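Local structure of diguanylate cyclase TpbB (Pseudomonas aeruginosa PAO1, 7A7E) at residues 53-58 against 103-108. The protein condenses two GTP molecules into the second messenger cyclic-di-GMP with the help of magnesium, and this chain is essentially its cytoplasmic GGDEF domain. Numbering follows the deposited sequence.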
ATOM      1  N   ALA A  53     -11.249   2.630  -1.441  1.00 50.52           N
ATOM      2  CA  ALA A  53     -10.074   2.263  -2.225  1.00 47.90           C
ATOM      3  C   ALA A  53      -9.159   1.320  -1.443  1.00 48.54           C
ATOM      4  O   ALA A  53      -9.009   1.447  -0.226  1.00 53.79           O
ATOM      5  CB  ALA A  53      -9.331   3.500  -2.685  1.00 44.23           C
ATOM      6  N   VAL A  54      -8.542   0.377  -2.172  1.00 45.32           N
ATOM      7  CA  VAL A  54      -7.479  -0.453  -1.624  1.00 41.09           C
ATOM      8  C   VAL A  54      -6.156  -0.075  -2.291  1.00 43.68           C
ATOM      9  O   VAL A  54      -6.049   0.002  -3.517  1.00 47.43           O
ATOM     10  CB  VAL A  54      -7.752  -1.959  -1.776  1.00 37.57           C
ATOM     11  CG1 VAL A  54      -6.740  -2.775  -0.992  1.00 38.92           C
ATOM     12  CG2 VAL A  54      -9.149  -2.333  -1.339  1.00 39.65           C
ATOM     13  N   LEU A  55      -5.147   0.144  -1.447  1.00 42.46           N
ATOM     14  CA  LEU A  55      -3.795   0.426  -1.884  1.00 40.06           C
ATOM     15  C   LEU A  55      -2.908  -0.754  -1.503  1.00 40.71           C
ATOM     16  O   LEU A  55      -2.880  -1.177  -0.351  1.00 43.54           O
ATOM     17  CB  LEU A  55      -3.340   1.696  -1.167  1.00 39.30           C
ATOM     18  CG  LEU A  55      -3.538   3.013  -1.920  1.00 40.26           C
ATOM     19  CD1 LEU A  55      -4.923   3.133  -2.527  1.00 33.84           C
ATOM     20  CD2 LEU A  55      -3.249   4.199  -1.012  1.00 39.52           C
ATOM     21  N   PHE A  56      -2.181  -1.278  -2.489  1.00 45.65           N
ATOM     22  CA  PHE A  56      -1.131  -2.258  -2.257  1.00 46.72           C
ATOM     23  C   PHE A  56       0.235  -1.591  -2.431  1.00 48.12           C
ATOM     24  O   PHE A  56       0.533  -1.054  -3.508  1.00 42.59           O
ATOM     25  CB  PHE A  56      -1.293  -3.421  -3.231  1.00 46.33           C
ATOM     26  CG  PHE A  56      -1.328  -4.797  -2.617  1.00 48.36           C
ATOM     27  CD1 PHE A  56      -2.536  -5.369  -2.225  1.00 48.30           C
ATOM     28  CD2 PHE A  56      -0.157  -5.534  -2.465  1.00 48.90           C
ATOM     29  CE1 PHE A  56      -2.580  -6.657  -1.707  1.00 48.94           C
ATOM     30  CE2 PHE A  56      -0.197  -6.819  -1.946  1.00 50.04           C
ATOM     31  CZ  PHE A  56      -1.410  -7.380  -1.581  1.00 51.96           C
ATOM     32  N   ILE A  57       1.043  -1.655  -1.353  1.00 46.94           N
ATOM     33  CA  ILE A  57       2.280  -0.900  -1.198  1.00 48.07           C
ATOM     34  C   ILE A  57       3.478  -1.834  -1.020  1.00 49.24           C
ATOM     35  O   ILE A  57       3.497  -2.672  -0.118  1.00 46.31           O
ATOM     36  CB  ILE A  57       2.139   0.082  -0.027  1.00 45.66           C
ATOM     37  CG1 ILE A  57       0.884   0.930  -0.233  1.00 47.31           C
ATOM     38  CG2 ILE A  57       3.397   0.925   0.132  1.00 41.17           C
ATOM     39  CD1 ILE A  57       0.795   2.143   0.658  1.00 52.74           C
ATOM     40  N   ASP A  58       4.482  -1.656  -1.885  1.00 49.29           N
ATOM     41  CA  ASP A  58       5.699  -2.441  -1.795  1.00 56.86           C
ATOM     42  C   ASP A  58       6.896  -1.504  -1.905  1.00 58.67           C
ATOM     43  O   ASP A  58       6.982  -0.694  -2.831  1.00 57.45           O
ATOM     44  CB  ASP A  58       5.725  -3.497  -2.902  1.00 65.19           C
ATOM     45  CG  ASP A  58       7.049  -4.222  -3.057  1.00 63.96           C
ATOM     46  OD1 ASP A  58       7.239  -5.219  -2.355  1.00 67.54           O
ATOM     47  OD2 ASP A  58       7.854  -3.791  -3.905  1.00 63.24           O
ATOM     48  N   PHE A 103       2.686  -3.662   2.318  1.00 44.57           N
ATOM     49  CA  PHE A 103       1.588  -3.232   3.177  1.00 43.84           C
ATOM     50  C   PHE A 103       0.303  -3.048   2.368  1.00 42.16           C
ATOM     51  O   PHE A 103       0.342  -2.698   1.188  1.00 38.67           O
ATOM     52  CB  PHE A 103       1.902  -1.896   3.864  1.00 41.47           C
ATOM     53  CG  PHE A 103       3.229  -1.827   4.578  1.00 45.64           C
ATOM     54  CD1 PHE A 103       4.394  -1.523   3.879  1.00 46.30           C
ATOM     55  CD2 PHE A 103       3.321  -2.077   5.945  1.00 44.36           C
ATOM     56  CE1 PHE A 103       5.619  -1.476   4.530  1.00 45.50           C
ATOM     57  CE2 PHE A 103       4.545  -2.023   6.598  1.00 43.64           C
ATOM     58  CZ  PHE A 103       5.689  -1.724   5.886  1.00 46.30           C
ATOM     59  N   ALA A 104      -0.841  -3.244   3.039  1.00 40.99           N
ATOM     60  CA  ALA A 104      -2.162  -3.024   2.463  1.00 41.63           C
ATOM     61  C   ALA A 104      -2.839  -1.863   3.177  1.00 42.73           C
ATOM     62  O   ALA A 104      -2.740  -1.729   4.399  1.00 42.75           O
ATOM     63  CB  ALA A 104      -3.025  -4.259   2.577  1.00 40.89           C
ATOM     64  N   VAL A 105      -3.556  -1.053   2.397  1.00 42.05           N
ATOM     65  CA  VAL A 105      -4.122   0.166   2.942  1.00 46.13           C
ATOM     66  C   VAL A 105      -5.570   0.312   2.495  1.00 48.84           C
ATOM     67  O   VAL A 105      -5.846   0.306   1.292  1.00 50.80           O
ATOM     68  CB  VAL A 105      -3.318   1.403   2.515  1.00 46.80           C
ATOM     69  CG1 VAL A 105      -4.094   2.679   2.833  1.00 45.19           C
ATOM     70  CG2 VAL A 105      -1.926   1.417   3.134  1.00 45.14           C
ATOM     71  N   LEU A 106      -6.460   0.513   3.479  1.00 46.53           N
ATOM     72  CA  LEU A 106      -7.880   0.681   3.219  1.00 45.15           C
ATOM     73  C   LEU A 106      -8.240   2.145   3.396  1.00 44.01           C
ATOM     74  O   LEU A 106      -7.972   2.691   4.462  1.00 43.86           O
ATOM     75  CB  LEU A 106      -8.675  -0.159   4.212  1.00 46.55           C
ATOM     76  CG  LEU A 106     -10.169   0.119   4.177  1.00 47.74           C
ATOM     77  CD1 LEU A 106     -10.715  -0.197   2.799  1.00 53.11           C
ATOM     78  CD2 LEU A 106     -10.886  -0.688   5.237  1.00 45.20           C
ATOM     79  N   LEU A 107      -8.823   2.744   2.341  1.00 44.19           N
ATOM     80  CA  LEU A 107      -9.227   4.147   2.318  1.00 42.41           C
ATOM     81  C   LEU A 107     -10.745   4.194   2.234  1.00 44.47           C
ATOM     82  O   LEU A 107     -11.316   4.050   1.156  1.00 46.57           O
ATOM     83  CB  LEU A 107      -8.652   4.887   1.102  1.00 39.06           C
ATOM     84  CG  LEU A 107      -7.136   5.091   0.989  1.00 40.01           C
ATOM     85  CD1 LEU A 107      -6.810   6.138  -0.070  1.00 39.47           C
ATOM     86  CD2 LEU A 107      -6.494   5.495   2.302  1.00 39.58           C
ATOM     87  N   ALA A 108     -11.373   4.357   3.396  1.00 48.84           N
ATOM     88  CA  ALA A 108     -12.819   4.367   3.526  1.00 50.27           C
ATOM     89  C   ALA A 108     -13.168   5.404   4.582  1.00 54.89           C
ATOM     90  O   ALA A 108     -12.398   5.569   5.521  1.00 59.50           O
ATOM     91  CB  ALA A 108     -13.300   3.004   3.946  1.00 46.62           C
TER
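A53, L55 and I57 pair with L107, V105 and F103 as neighbouring antiparallel strands in the central sheet of the GGDEF domain. Strand 51-59 lies between strands 102-110 and 143-150. Each of the three pairs closes two backbone hydrogen bonds. L55 N reaches V105 O at 2.8 Å with an N-H...O angle of 170°. The return bond, V105 N to L55 O, is equally short but more bent, at 143°. V54 faces L106 and F56 faces A104 as non-hydrogen-bonded pairs. V54 and F56 turn their own N-H and C=O groups to strand 143-150, bonding with A148 and G146.

The face carrying L55, I57, F103, V105 and L107 is apolar. CB of L55 lies 3.7 Å from CB of V105. I57 places CG1 anti to its carbonyl carbon (chi1 -53°), and its CD1 runs diagonally to CG2 of V105, 3.7 Å away. L55 CD2 meets L107 CD1 more loosely, at 4.2 Å. Helix 62-86 covers part of this face, with I85 touching I57, F103 and V105. On the other face, F56 packs on helix 157-174.

S59, two residues after I57, and D101, two before F103, bind the magnesium ion. Six backbone bonds and a buried apolar face hold the strands side by side, consistent with keeping S59 and D101 together at the metal site.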